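Local coordinates for protein GCN5-related N-acetyltransferase (Sphaerobacter thermophilus, PDB 3TT2) that probably transfers acyl groups as a member of the GCN5-related N-acetyltransferase family, although its own substrate is not known, at residues A[224-229]-A[233-238]; A[176-179]-A[183-186]; A[127-132]-A[145-150]; A[107-112]-A[313-318]. All coordinates share one frame; numbering follows the deposited sequence.

Interaction 1: A[224-229]-A[233-238]; sequences LLAVET and HIVGTC
Ala226 O is approached by two backbone amides at once: Val235 N donates to it over 2.8 Å, and Gly236 N adds a weak, bent bond. Two residues of strand 233-238 thus stand opposite one of strand 224-228, the defining feature of a classic beta bulge. The register slips by one residue here, Ala226 pairing with Gly236 but Val227 with Ile234. On the Leu224 side of the bulge the pairing is regular. Leu224 and Cys238 form an antiparallel hydrogen-bonded pair with two nearly straight bonds, Leu224 N to Cys238 O at 2.9 Å and Cys238 N to Leu224 O at 2.8 Å. Next to the bulge the bond from Ala226 N to Gly236 O is more bent. The hairpin supplies two neighbouring strands of the second GNAT-like half of the chain, with strand 173-177 on its outer side and strand 246-254 on its inner side.

One face of the hairpin carries Leu225, Val227, Ile234 and Thr237. Ile234 has CG1 turned anti to its carbonyl carbon (chi1 -74°), and the branch lies between two residues of the other strand: Ile234 CD1 meets Leu225 CD1 at 3.7 Å, and Ile234 CG1 meets Val227 CG2 at 3.9 Å. The other methyl branch of Leu225, CD2, rests near Thr237 CG2. Helix 184-194 packs over this face. On the reverse face Ala226 CB touches Val235 CG2 at 3.7 Å, and helix 263-278 closes over Leu224 and Cys238. Val235 CG1 lies against Glu228 CB, while the Glu228 carboxylate turns to Ser231 OG.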
loop_
_atom_site.group_PDB
_atom_site.type_symbol
_atom_site.label_atom_id
_atom_site.label_comp_id
_atom_site.label_asym_id
_atom_site.label_seq_id
_atom_site.Cartn_x
_atom_site.Cartn_y
_atom_site.Cartn_z
ATOM N N LEU A 224 15.658 -4.837 -10.415
ATOM C CA LEU A 224 17.054 -5.131 -10.152
ATOM C C LEU A 224 17.202 -6.310 -9.225
ATOM O O LEU A 224 16.422 -6.495 -8.290
ATOM C CB LEU A 224 17.772 -3.933 -9.552
ATOM C CG LEU A 224 17.760 -2.679 -10.408
ATOM C CD1 LEU A 224 18.632 -1.693 -9.707
ATOM C CD2 LEU A 224 18.309 -2.962 -11.763
ATOM N N LEU A 225 18.220 -7.106 -9.508
ATOM C CA LEU A 225 18.534 -8.276 -8.732
ATOM C C LEU A 225 19.969 -8.119 -8.240
ATOM O O LEU A 225 20.861 -7.806 -9.023
ATOM C CB LEU A 225 18.435 -9.509 -9.622
ATOM C CG LEU A 225 17.219 -9.657 -10.539
ATOM C CD1 LEU A 225 17.260 -11.000 -11.261
ATOM C CD2 LEU A 225 15.928 -9.511 -9.773
ATOM N N ALA A 226 20.197 -8.300 -6.944
ATOM C CA ALA A 226 21.556 -8.466 -6.469
ATOM C C ALA A 226 21.942 -9.923 -6.705
ATOM O O ALA A 226 21.239 -10.855 -6.299
ATOM C CB ALA A 226 21.682 -8.085 -5.026
ATOM N N VAL A 227 23.050 -10.111 -7.409
ATOM C CA VAL A 227 23.454 -11.432 -7.839
ATOM C C VAL A 227 24.884 -11.719 -7.428
ATOM O O VAL A 227 25.795 -10.942 -7.728
ATOM C CB VAL A 227 23.294 -11.581 -9.353
ATOM C CG1 VAL A 227 23.897 -12.865 -9.835
ATOM C CG2 VAL A 227 21.829 -11.539 -9.704
ATOM N N GLU A 228 25.066 -12.842 -6.734
ATOM C CA GLU A 228 26.386 -13.283 -6.308
ATOM C C GLU A 228 27.125 -13.858 -7.506
ATOM O O GLU A 228 26.653 -14.796 -8.145
ATOM C CB GLU A 228 26.267 -14.322 -5.200
ATOM C CG GLU A 228 27.604 -14.944 -4.811
ATOM C CD GLU A 228 27.537 -15.769 -3.523
ATOM O OE1 GLU A 228 27.036 -16.923 -3.579
ATOM O OE2 GLU A 228 27.991 -15.256 -2.462
ATOM N N THR A 229 28.288 -13.284 -7.795
ATOM C CA THR A 229 29.040 -13.574 -9.007
ATOM C C THR A 229 29.458 -15.042 -9.145
ATOM O O THR A 229 29.329 -15.638 -10.219
ATOM C CB THR A 229 30.291 -12.690 -9.079
ATOM O OG1 THR A 229 29.897 -11.307 -9.101
ATOM C CG2 THR A 229 31.097 -13.017 -10.324
ATOM N N HIS A 233 23.518 -16.379 -8.460
ATOM C CA HIS A 233 22.338 -16.648 -7.670
ATOM C C HIS A 233 21.808 -15.348 -7.136
ATOM O O HIS A 233 22.578 -14.443 -6.785
ATOM C CB HIS A 233 22.672 -17.595 -6.522
ATOM C CG HIS A 233 22.440 -19.035 -6.854
ATOM N ND1 HIS A 233 21.767 -19.892 -6.010
ATOM C CD2 HIS A 233 22.768 -19.766 -7.947
ATOM C CE1 HIS A 233 21.702 -21.089 -6.562
ATOM N NE2 HIS A 233 22.300 -21.041 -7.739
ATOM N N ILE A 234 20.487 -15.253 -7.066
ATOM C CA ILE A 234 19.874 -13.991 -6.718
ATOM C C ILE A 234 19.851 -13.936 -5.204
ATOM O O ILE A 234 19.219 -14.773 -4.557
ATOM C CB ILE A 234 18.465 -13.885 -7.355
ATOM C CG1 ILE A 234 18.616 -13.621 -8.857
ATOM C CG2 ILE A 234 17.676 -12.794 -6.723
ATOM C CD1 ILE A 234 17.658 -14.378 -9.717
ATOM N N VAL A 235 20.601 -12.985 -4.647
ATOM C CA VAL A 235 20.640 -12.797 -3.205
ATOM C C VAL A 235 19.743 -11.665 -2.728
ATOM O O VAL A 235 19.568 -11.475 -1.526
ATOM C CB VAL A 235 22.076 -12.546 -2.689
ATOM C CG1 VAL A 235 23.008 -13.604 -3.221
ATOM C CG2 VAL A 235 22.553 -11.139 -3.054
ATOM N N GLY A 236 19.142 -10.934 -3.656
ATOM C CA GLY A 236 18.381 -9.751 -3.283
ATOM C C GLY A 236 17.612 -9.212 -4.465
ATOM O O GLY A 236 17.969 -9.503 -5.591
ATOM N N THR A 237 16.553 -8.443 -4.220
ATOM C CA THR A 237 15.758 -7.855 -5.299
ATOM C C THR A 237 15.279 -6.477 -4.904
ATOM O O THR A 237 15.043 -6.201 -3.725
ATOM C CB THR A 237 14.493 -8.685 -5.640
ATOM O OG1 THR A 237 13.611 -8.691 -4.511
ATOM C CG2 THR A 237 14.836 -10.131 -6.051
ATOM N N CYS A 238 15.181 -5.604 -5.900
ATOM C CA CYS A 238 14.431 -4.391 -5.758
ATOM C C CYS A 238 13.581 -4.258 -7.005
ATOM O O CYS A 238 14.102 -3.989 -8.086
ATOM C CB CYS A 238 15.399 -3.223 -5.679
ATOM S SG CYS A 238 14.700 -1.666 -5.153
#

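Interaction 2: A[176-179]-A[183-186]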
loop_
_atom_site.group_PDB
_atom_site.type_symbol
_atom_site.label_atom_id
_atom_site.label_comp_id
_atom_site.label_asym_id
_atom_site.label_seq_id
_atom_site.Cartn_x
_atom_site.Cartn_y
_atom_site.Cartn_z
ATOM N N ARG A 176 22.088 -6.938 -11.415
ATOM C CA ARG A 176 21.643 -7.576 -12.642
ATOM C C ARG A 176 20.254 -7.109 -12.921
ATOM O O ARG A 176 19.373 -7.255 -12.095
ATOM C CB ARG A 176 21.630 -9.096 -12.513
ATOM C CG ARG A 176 21.054 -9.825 -13.726
ATOM C CD ARG A 176 20.968 -11.309 -13.466
ATOM N NE ARG A 176 20.323 -12.067 -14.536
ATOM C CZ ARG A 176 20.979 -12.762 -15.472
ATOM N NH1 ARG A 176 22.311 -12.773 -15.508
ATOM N NH2 ARG A 176 20.302 -13.450 -16.388
ATOM N N THR A 177 20.062 -6.527 -14.090
ATOM C CA THR A 177 18.751 -6.112 -14.524
ATOM C C THR A 177 17.980 -7.376 -14.865
ATOM O O THR A 177 18.516 -8.280 -15.517
ATOM C CB THR A 177 18.878 -5.207 -15.762
ATOM O OG1 THR A 177 19.608 -4.023 -15.408
ATOM C CG2 THR A 177 17.512 -4.845 -16.302
ATOM N N PHE A 178 16.734 -7.440 -14.409
ATOM C CA PHE A 178 15.867 -8.568 -14.683
ATOM C C PHE A 178 15.767 -8.828 -16.185
ATOM O O PHE A 178 15.467 -7.920 -16.958
ATOM C CB PHE A 178 14.484 -8.257 -14.146
ATOM C CG PHE A 178 13.458 -9.306 -14.453
ATOM C CD1 PHE A 178 13.352 -10.447 -13.666
ATOM C CD2 PHE A 178 12.575 -9.144 -15.506
ATOM C CE1 PHE A 178 12.385 -11.417 -13.932
ATOM C CE2 PHE A 178 11.611 -10.107 -15.781
ATOM C CZ PHE A 178 11.514 -11.244 -14.991
ATOM N N VAL A 179 16.000 -10.067 -16.596
ATOM C CA VAL A 179 15.910 -10.419 -18.007
ATOM C C VAL A 179 14.708 -11.315 -18.291
ATOM O O VAL A 179 14.743 -12.501 -18.007
ATOM C CB VAL A 179 17.169 -11.200 -18.426
ATOM C CG1 VAL A 179 17.042 -11.727 -19.857
ATOM C CG2 VAL A 179 18.402 -10.336 -18.243
ATOM N N ASP A 183 14.830 -14.792 -16.180
ATOM C CA ASP A 183 14.900 -14.599 -14.745
ATOM C C ASP A 183 13.587 -14.731 -13.976
ATOM O O ASP A 183 13.574 -14.571 -12.758
ATOM C CB ASP A 183 15.602 -13.271 -14.446
ATOM C CG ASP A 183 17.055 -13.261 -14.928
ATOM O OD1 ASP A 183 17.592 -14.345 -15.253
ATOM O OD2 ASP A 183 17.673 -12.177 -14.970
ATOM N N GLU A 184 12.493 -15.025 -14.675
ATOM C CA GLU A 184 11.173 -15.115 -14.036
ATOM C C GLU A 184 11.113 -15.993 -12.777
ATOM O O GLU A 184 10.860 -15.496 -11.685
ATOM C CB GLU A 184 10.102 -15.557 -15.038
ATOM C CG GLU A 184 9.428 -14.431 -15.788
ATOM C CD GLU A 184 10.179 -14.005 -17.035
ATOM O OE1 GLU A 184 11.148 -14.681 -17.431
ATOM O OE2 GLU A 184 9.793 -12.981 -17.632
ATOM N N ARG A 185 11.337 -17.292 -12.931
ATOM C CA ARG A 185 11.145 -18.216 -11.818
ATOM C C ARG A 185 12.123 -17.927 -10.695
ATOM O O ARG A 185 11.752 -17.953 -9.531
ATOM C CB ARG A 185 11.289 -19.668 -12.284
ATOM C CG ARG A 185 11.146 -20.737 -11.180
ATOM C CD ARG A 185 9.783 -21.467 -11.235
ATOM N NE ARG A 185 9.596 -22.410 -10.126
ATOM C CZ ARG A 185 9.005 -22.116 -8.966
ATOM N NH1 ARG A 185 8.531 -20.899 -8.751
ATOM N NH2 ARG A 185 8.882 -23.039 -8.017
ATOM N N ALA A 186 13.367 -17.636 -11.060
ATOM C CA ALA A 186 14.438 -17.437 -10.092
ATOM C C ALA A 186 14.193 -16.217 -9.226
ATOM O O ALA A 186 14.515 -16.218 -8.043
ATOM C CB ALA A 186 15.752 -17.301 -10.805
#
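Between Val179 and Asp183 the chain doubles back, and Asp183 N gives an almost straight 2.9 Å hydrogen bond to Val179 O that closes the bend. This is the turn from the first strand, 173-177, into the first helix, 184-194, of the second GNAT-like half, and a single carboxylate ties the two arms together. Arg176 extends its chain from CG to NE and grips Asp183 side-on with two nitrogens. Its NE lies 2.7 Å from Asp183 OD2, in the guanidinium plane and on the syn side of the oxygen, while NH2 reaches the syn lone pair of Asp183 OD1 at 3.1 Å. The two flat groups are not coplanar, their planes standing 48° apart.

Asp183 OD2 also accepts Val179 N at 3.1 Å. The amide comes from the face of the carboxylate opposite to Arg176 NE, so the oxygen is held from both faces. The arginine charge would probably favour the ionised form of this buried acid.

Beside the salt bridge, the Phe178 ring slides past Asp183, bringing CD1 to 3.7 Å from Asp183 CB. Its far end meets Glu184, whose side chain bends at chi2 (86°) and crosses the ring at about a right angle. Glu184 OE1 takes Gly181 N of the turn, while Glu184 OE2 lies at the ring edge, 3.6 Å from Phe178 CZ.

Interaction 3: A[127-132]-A[145-150]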
loop_
_atom_site.group_PDB
_atom_site.type_symbol
_atom_site.label_atom_id
_atom_site.label_comp_id
_atom_site.label_asym_id
_atom_site.label_seq_id
_atom_site.Cartn_x
_atom_site.Cartn_y
_atom_site.Cartn_z
ATOM N N VAL A 127 -11.075 -6.969 10.217
ATOM C CA VAL A 127 -11.203 -5.750 9.413
ATOM C C VAL A 127 -10.128 -4.782 9.875
ATOM O O VAL A 127 -9.834 -4.704 11.074
ATOM C CB VAL A 127 -12.544 -5.046 9.622
ATOM C CG1 VAL A 127 -12.583 -3.756 8.833
ATOM C CG2 VAL A 127 -13.692 -5.947 9.235
ATOM N N GLN A 128 -9.538 -4.051 8.937
ATOM C CA GLN A 128 -8.476 -3.138 9.291
ATOM C C GLN A 128 -8.496 -1.824 8.515
ATOM O O GLN A 128 -8.921 -1.766 7.354
ATOM C CB GLN A 128 -7.128 -3.823 9.142
ATOM C CG GLN A 128 -6.725 -4.107 7.721
ATOM C CD GLN A 128 -5.461 -4.927 7.656
ATOM O OE1 GLN A 128 -5.138 -5.652 8.595
ATOM N NE2 GLN A 128 -4.731 -4.814 6.555
ATOM N N HIS A 129 -8.029 -0.774 9.190
ATOM C CA HIS A 129 -7.974 0.576 8.655
ATOM C C HIS A 129 -6.551 1.091 8.753
ATOM O O HIS A 129 -5.846 0.798 9.715
ATOM C CB HIS A 129 -8.847 1.504 9.485
ATOM C CG HIS A 129 -10.315 1.343 9.247
ATOM N ND1 HIS A 129 -11.048 2.245 8.507
ATOM C CD2 HIS A 129 -11.193 0.404 9.673
ATOM C CE1 HIS A 129 -12.314 1.861 8.478
ATOM N NE2 HIS A 129 -12.428 0.747 9.181
ATOM N N TYR A 130 -6.125 1.869 7.768
ATOM C CA TYR A 130 -4.848 2.544 7.890
ATOM C C TYR A 130 -5.103 4.009 8.182
ATOM O O TYR A 130 -5.598 4.743 7.332
ATOM C CB TYR A 130 -4.047 2.418 6.614
ATOM C CG TYR A 130 -3.772 1.010 6.180
ATOM C CD1 TYR A 130 -2.544 0.417 6.432
ATOM C CD2 TYR A 130 -4.721 0.283 5.487
ATOM C CE1 TYR A 130 -2.267 -0.881 6.025
ATOM C CE2 TYR A 130 -4.453 -1.022 5.069
ATOM C CZ TYR A 130 -3.220 -1.594 5.346
ATOM O OH TYR A 130 -2.941 -2.881 4.940
ATOM N N ILE A 131 -4.750 4.428 9.389
ATOM C CA ILE A 131 -5.032 5.776 9.832
ATOM C C ILE A 131 -3.777 6.647 9.786
ATOM O O ILE A 131 -2.718 6.225 10.234
ATOM C CB ILE A 131 -5.612 5.763 11.262
ATOM C CG1 ILE A 131 -6.792 4.796 11.343
ATOM C CG2 ILE A 131 -6.072 7.149 11.672
ATOM C CD1 ILE A 131 -7.818 5.027 10.263
ATOM N N ARG A 132 -3.890 7.851 9.228
ATOM C CA ARG A 132 -2.830 8.835 9.367
ATOM C C ARG A 132 -2.513 9.048 10.841
ATOM O O ARG A 132 -3.414 9.302 11.639
ATOM C CB ARG A 132 -3.245 10.166 8.746
ATOM C CG ARG A 132 -3.137 10.212 7.238
ATOM C CD ARG A 132 -1.703 9.992 6.779
ATOM N NE ARG A 132 -0.748 10.721 7.598
ATOM C CZ ARG A 132 -0.366 11.961 7.337
ATOM N NH1 ARG A 132 0.510 12.575 8.120
ATOM N NH2 ARG A 132 -0.867 12.582 6.284
ATOM N N HIS A 145 -14.441 2.159 18.400
ATOM C CA HIS A 145 -15.034 1.030 17.688
ATOM C C HIS A 145 -14.337 -0.289 17.868
ATOM O O HIS A 145 -14.688 -1.263 17.217
ATOM C CB HIS A 145 -15.238 1.333 16.217
ATOM C CG HIS A 145 -16.362 2.289 15.974
ATOM N ND1 HIS A 145 -17.589 2.140 16.571
ATOM C CD2 HIS A 145 -16.430 3.418 15.231
ATOM C CE1 HIS A 145 -18.381 3.133 16.196
ATOM N NE2 HIS A 145 -17.703 3.918 15.385
ATOM N N GLY A 146 -13.327 -0.309 18.724
ATOM C CA GLY A 146 -12.698 -1.552 19.116
ATOM C C GLY A 146 -11.514 -1.916 18.248
ATOM O O GLY A 146 -10.937 -2.994 18.395
ATOM N N TYR A 147 -11.146 -1.014 17.345
ATOM C CA TYR A 147 -9.989 -1.219 16.487
ATOM C C TYR A 147 -8.726 -0.816 17.225
ATOM O O TYR A 147 -8.645 0.269 17.789
ATOM C CB TYR A 147 -10.118 -0.397 15.216
ATOM C CG TYR A 147 -11.188 -0.878 14.264
ATOM C CD1 TYR A 147 -12.541 -0.716 14.550
ATOM C CD2 TYR A 147 -10.842 -1.476 13.065
ATOM C CE1 TYR A 147 -13.508 -1.157 13.670
ATOM C CE2 TYR A 147 -11.799 -1.914 12.187
ATOM C CZ TYR A 147 -13.124 -1.757 12.491
ATOM O OH TYR A 147 -14.051 -2.197 11.591
ATOM N N ARG A 148 -7.721 -1.672 17.190
ATOM C CA ARG A 148 -6.553 -1.461 18.011
ATOM C C ARG A 148 -5.275 -1.408 17.168
ATOM O O ARG A 148 -5.154 -2.111 16.151
ATOM C CB ARG A 148 -6.461 -2.614 19.014
ATOM C CG ARG A 148 -7.285 -2.469 20.352
ATOM C CD ARG A 148 -7.287 -3.981 21.112
ATOM N NE ARG A 148 -8.309 -3.979 22.206
ATOM C CZ ARG A 148 -8.379 -4.953 23.138
ATOM N NH1 ARG A 148 -7.487 -6.028 23.080
ATOM N NH2 ARG A 148 -9.303 -4.889 24.191
ATOM N N PRO A 149 -4.320 -0.558 17.586
ATOM C CA PRO A 149 -3.050 -0.338 16.886
ATOM C C PRO A 149 -2.204 -1.584 16.839
ATOM O O PRO A 149 -1.965 -2.211 17.868
ATOM C CB PRO A 149 -2.361 0.721 17.741
ATOM C CG PRO A 149 -3.494 1.475 18.354
ATOM C CD PRO A 149 -4.506 0.410 18.679
ATOM N N VAL A 150 -1.750 -1.907 15.636
ATOM C CA VAL A 150 -1.043 -3.143 15.326
ATOM C C VAL A 150 0.400 -2.821 14.951
ATOM O O VAL A 150 1.337 -3.279 15.578
ATOM C CB VAL A 150 -1.752 -3.896 14.186
ATOM C CG1 VAL A 150 -0.897 -5.023 13.683
ATOM C CG2 VAL A 150 -3.082 -4.400 14.661
#
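Tyr147 bridges the gap to strand 127-132 with its ring, meeting His129 and Val127 where the two backbones are still well apart. The closest CA atoms, those of Gln128 and Tyr147, are separated by 7.6 Å, and no hydrogen bond spans the two segments. The tight part is an offset edge-to-face pair: His129 turns its edge to the face of Tyr147, with ring centroids 5.1 Å apart and planes at 84°. His129 CD2 leads the approach, 3.5 Å from Tyr147 CE2. Val127 comes to the same phenol at its edge, in the ring plane, and sets its CG1 methyl 3.5 Å from Tyr147 OH. With CG anti to its carbonyl carbon (chi1 -70°), Tyr147 carries the ring back toward the strand, and the hydroxyl is engaged beyond the contact by Glu109 OE2. All the touching residues are buried.

The other end is loose. From Arg148 onward the chain runs apart from strand 127-132, and the exposed Arg148 and Pro149 touch none of it; strand 305-316 lies in between and bonds through its backbone to both neighbours. Just before the tyrosine, Gly146 takes a positive phi in a Schellman motif that ends helix 136-144 and starts the chain toward strand 148-159. A MES molecule, probably from the crystallisation liquor, lies about 4 Å from the His129 side chain. The arrangement, a strand followed by a helix and then by a strand set apart from the first with another inserted between them, is typical of the C-terminal part of a GNAT fold.

Interaction 4: A[107-112]-A[313-318]; sequences WGEEWI and HRKEIR
Glu109 and Ile112, one turn apart on helix 100-115, face Lys315 of strand 305-316 and Ile317, where the chain turns a corner, so that the major helix following the fourth strand of the first GNAT-like half packs against a strand delivered from the far end of the chain. The contact divides into a polar and an apolar half.

The polar half is a salt bridge. Lys315 is extended throughout, with CG anti to the backbone N (chi1 -176°), and crosses the extended Glu109 side chain at about a right angle. Lys315 NZ comes within 2.9 Å of Glu109 OE2, on the syn side and 24° out of the carboxylate plane; Lys315 CD, two bonds back along the chain, lies 3.4 Å from the same oxygen. Each end has a second partner, Tyr147 OH and His145 O respectively. Residues leading from helix 136-144 to the next strand are thereby drawn into one polar cluster, and the buried carboxylate is probably kept ionised by the lysine.

The apolar half centres on Ile317. Ile317 and Arg318 both stand opposite Val125, the first residue of strand 125-132, a classic beta bulge. Ile317 CD1 approaches the aliphatic part of Glu109, 4.2 Å from Glu109 CG. Alongside, the two isoleucines slide past each other in opposite directions, and Ile112 CG2 lies 4.1 Å from Ile317 CG1.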
loop_
_atom_site.group_PDB
_atom_site.type_symbol
_atom_site.label_atom_id
_atom_site.label_comp_id
_atom_site.label_asym_id
_atom_site.label_seq_id
_atom_site.Cartn_x
_atom_site.Cartn_y
_atom_site.Cartn_z
ATOM N N TRP A 107 -20.362 -0.047 7.930
ATOM C CA TRP A 107 -20.539 -0.473 6.540
ATOM C C TRP A 107 -19.495 -1.507 6.120
ATOM O O TRP A 107 -19.809 -2.524 5.495
ATOM C CB TRP A 107 -20.445 0.729 5.590
ATOM C CG TRP A 107 -20.503 0.335 4.135
ATOM C CD1 TRP A 107 -21.622 0.047 3.418
ATOM C CD2 TRP A 107 -19.395 0.172 3.230
ATOM N NE1 TRP A 107 -21.287 -0.276 2.121
ATOM C CE2 TRP A 107 -19.929 -0.210 1.979
ATOM C CE3 TRP A 107 -18.008 0.321 3.355
ATOM C CZ2 TRP A 107 -19.131 -0.452 0.863
ATOM C CZ3 TRP A 107 -17.207 0.085 2.240
ATOM C CH2 TRP A 107 -17.775 -0.304 1.011
ATOM N N GLY A 108 -18.247 -1.226 6.458
ATOM C CA GLY A 108 -17.159 -2.119 6.138
ATOM C C GLY A 108 -17.223 -3.389 6.953
ATOM O O GLY A 108 -16.934 -4.469 6.447
ATOM N N GLU A 109 -17.598 -3.256 8.221
ATOM C CA GLU A 109 -17.781 -4.414 9.089
ATOM C C GLU A 109 -18.904 -5.294 8.566
ATOM O O GLU A 109 -18.775 -6.508 8.505
ATOM C CB GLU A 109 -18.092 -3.985 10.527
ATOM C CG GLU A 109 -16.947 -3.287 11.233
ATOM C CD GLU A 109 -17.188 -3.132 12.721
ATOM O OE1 GLU A 109 -18.308 -3.433 13.177
ATOM O OE2 GLU A 109 -16.256 -2.721 13.442
ATOM N N GLU A 110 -20.009 -4.673 8.181
ATOM C CA GLU A 110 -21.119 -5.436 7.659
ATOM C C GLU A 110 -20.734 -6.012 6.303
ATOM O O GLU A 110 -21.289 -7.013 5.885
ATOM C CB GLU A 110 -22.396 -4.590 7.569
ATOM C CG GLU A 110 -22.496 -3.738 6.310
ATOM C CD GLU A 110 -23.935 -3.516 5.843
ATOM O OE1 GLU A 110 -24.870 -4.001 6.522
ATOM O OE2 GLU A 110 -24.123 -2.860 4.792
ATOM N N TRP A 111 -19.775 -5.391 5.619
ATOM C CA TRP A 111 -19.372 -5.884 4.308
ATOM C C TRP A 111 -18.828 -7.297 4.433
ATOM O O TRP A 111 -19.307 -8.208 3.756
ATOM C CB TRP A 111 -18.325 -4.982 3.652
ATOM C CG TRP A 111 -18.049 -5.337 2.207
ATOM C CD1 TRP A 111 -18.611 -4.763 1.107
ATOM C CD2 TRP A 111 -17.147 -6.342 1.710
ATOM N NE1 TRP A 111 -18.120 -5.340 -0.039
ATOM C CE2 TRP A 111 -17.224 -6.315 0.303
ATOM C CE3 TRP A 111 -16.287 -7.269 2.319
ATOM C CZ2 TRP A 111 -16.481 -7.175 -0.504
ATOM C CZ3 TRP A 111 -15.544 -8.128 1.509
ATOM C CH2 TRP A 111 -15.646 -8.072 0.116
ATOM N N ILE A 112 -17.830 -7.476 5.298
ATOM C CA ILE A 112 -17.226 -8.793 5.494
ATOM C C ILE A 112 -18.167 -9.789 6.182
ATOM O O ILE A 112 -18.159 -10.960 5.858
ATOM C CB ILE A 112 -15.883 -8.738 6.257
ATOM C CG1 ILE A 112 -15.212 -10.111 6.211
ATOM C CG2 ILE A 112 -16.086 -8.331 7.704
ATOM C CD1 ILE A 112 -15.116 -10.693 4.815
ATOM N N HIS A 313 -4.810 -0.012 12.144
ATOM C CA HIS A 313 -5.775 -0.403 13.157
ATOM C C HIS A 313 -6.566 -1.632 12.729
ATOM O O HIS A 313 -7.079 -1.689 11.612
ATOM C CB HIS A 313 -6.683 0.768 13.500
ATOM C CG HIS A 313 -6.040 1.754 14.423
ATOM N ND1 HIS A 313 -5.106 2.673 13.994
ATOM C CD2 HIS A 313 -6.166 1.939 15.759
ATOM C CE1 HIS A 313 -4.702 3.395 15.024
ATOM N NE2 HIS A 313 -5.324 2.965 16.109
ATOM N N ARG A 314 -6.641 -2.618 13.623
ATOM C CA ARG A 314 -7.288 -3.887 13.315
ATOM C C ARG A 314 -8.289 -4.326 14.379
ATOM O O ARG A 314 -8.053 -4.155 15.571
ATOM C CB ARG A 314 -6.234 -4.970 13.154
ATOM C CG ARG A 314 -6.782 -6.266 12.634
ATOM C CD ARG A 314 -5.667 -7.241 12.383
ATOM N NE ARG A 314 -4.777 -6.824 11.297
ATOM C CZ ARG A 314 -3.501 -7.194 11.224
ATOM N NH1 ARG A 314 -3.002 -7.963 12.190
ATOM N NH2 ARG A 314 -2.722 -6.801 10.211
ATOM N N LYS A 315 -9.403 -4.901 13.942
ATOM C CA LYS A 315 -10.398 -5.449 14.859
ATOM C C LYS A 315 -10.763 -6.862 14.432
ATOM O O LYS A 315 -10.838 -7.146 13.240
ATOM C CB LYS A 315 -11.650 -4.576 14.859
ATOM C CG LYS A 315 -12.722 -4.991 15.844
ATOM C CD LYS A 315 -14.015 -4.299 15.490
ATOM C CE LYS A 315 -15.055 -4.444 16.574
ATOM N NZ LYS A 315 -16.249 -3.600 16.257
ATOM N N GLU A 316 -11.000 -7.748 15.391
ATOM C CA GLU A 316 -11.346 -9.119 15.041
ATOM C C GLU A 316 -12.855 -9.309 14.967
ATOM O O GLU A 316 -13.542 -9.248 15.988
ATOM C CB GLU A 316 -10.756 -10.108 16.041
ATOM C CG GLU A 316 -11.189 -11.551 15.805
ATOM C CD GLU A 316 -10.859 -12.480 16.968
ATOM O OE1 GLU A 316 -11.737 -12.695 17.838
ATOM O OE2 GLU A 316 -9.725 -13.005 17.000
ATOM N N ILE A 317 -13.354 -9.559 13.756
ATOM C CA ILE A 317 -14.781 -9.767 13.513
ATOM C C ILE A 317 -15.248 -11.170 13.924
ATOM O O ILE A 317 -16.330 -11.332 14.502
ATOM C CB ILE A 317 -15.135 -9.526 12.044
ATOM C CG1 ILE A 317 -14.851 -8.072 11.657
ATOM C CG2 ILE A 317 -16.589 -9.867 11.782
ATOM C CD1 ILE A 317 -15.522 -7.042 12.523
ATOM N N ARG A 318 -14.441 -12.184 13.624
ATOM C CA ARG A 318 -14.728 -13.526 14.117
ATOM C C ARG A 318 -13.458 -14.197 14.601
ATOM O O ARG A 318 -12.431 -14.095 13.959
ATOM C CB ARG A 318 -15.347 -14.360 12.997
ATOM C CG ARG A 318 -15.921 -15.689 13.428
ATOM C CD ARG A 318 -16.351 -16.496 12.217
ATOM N NE ARG A 318 -15.211 -16.892 11.396
ATOM C CZ ARG A 318 -15.314 -17.582 10.268
ATOM N NH1 ARG A 318 -16.506 -17.952 9.824
ATOM N NH2 ARG A 318 -14.225 -17.904 9.586
#

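The four contacts fall into two groups, one in each GNAT-like half, with centres 36 to 40 Å apart across the groups. Interactions 3 and 4, centred 10 Å apart, share the first half and touch through the backbone pairs His129 N with His313 O and Lys315 N with Val127 O. Interactions 1 and 2, centred 9 Å apart, share the second half, where strand 173-177 pairs with strand 223-228 through Arg176 N and Leu225 O. Along the chain the order is 3, then 2, then 1, all enclosed by the loop that interaction 4 closes. The last strand thus returns to the first half, while the halves adjoin where strand 148-159 lies beside strand 282-290.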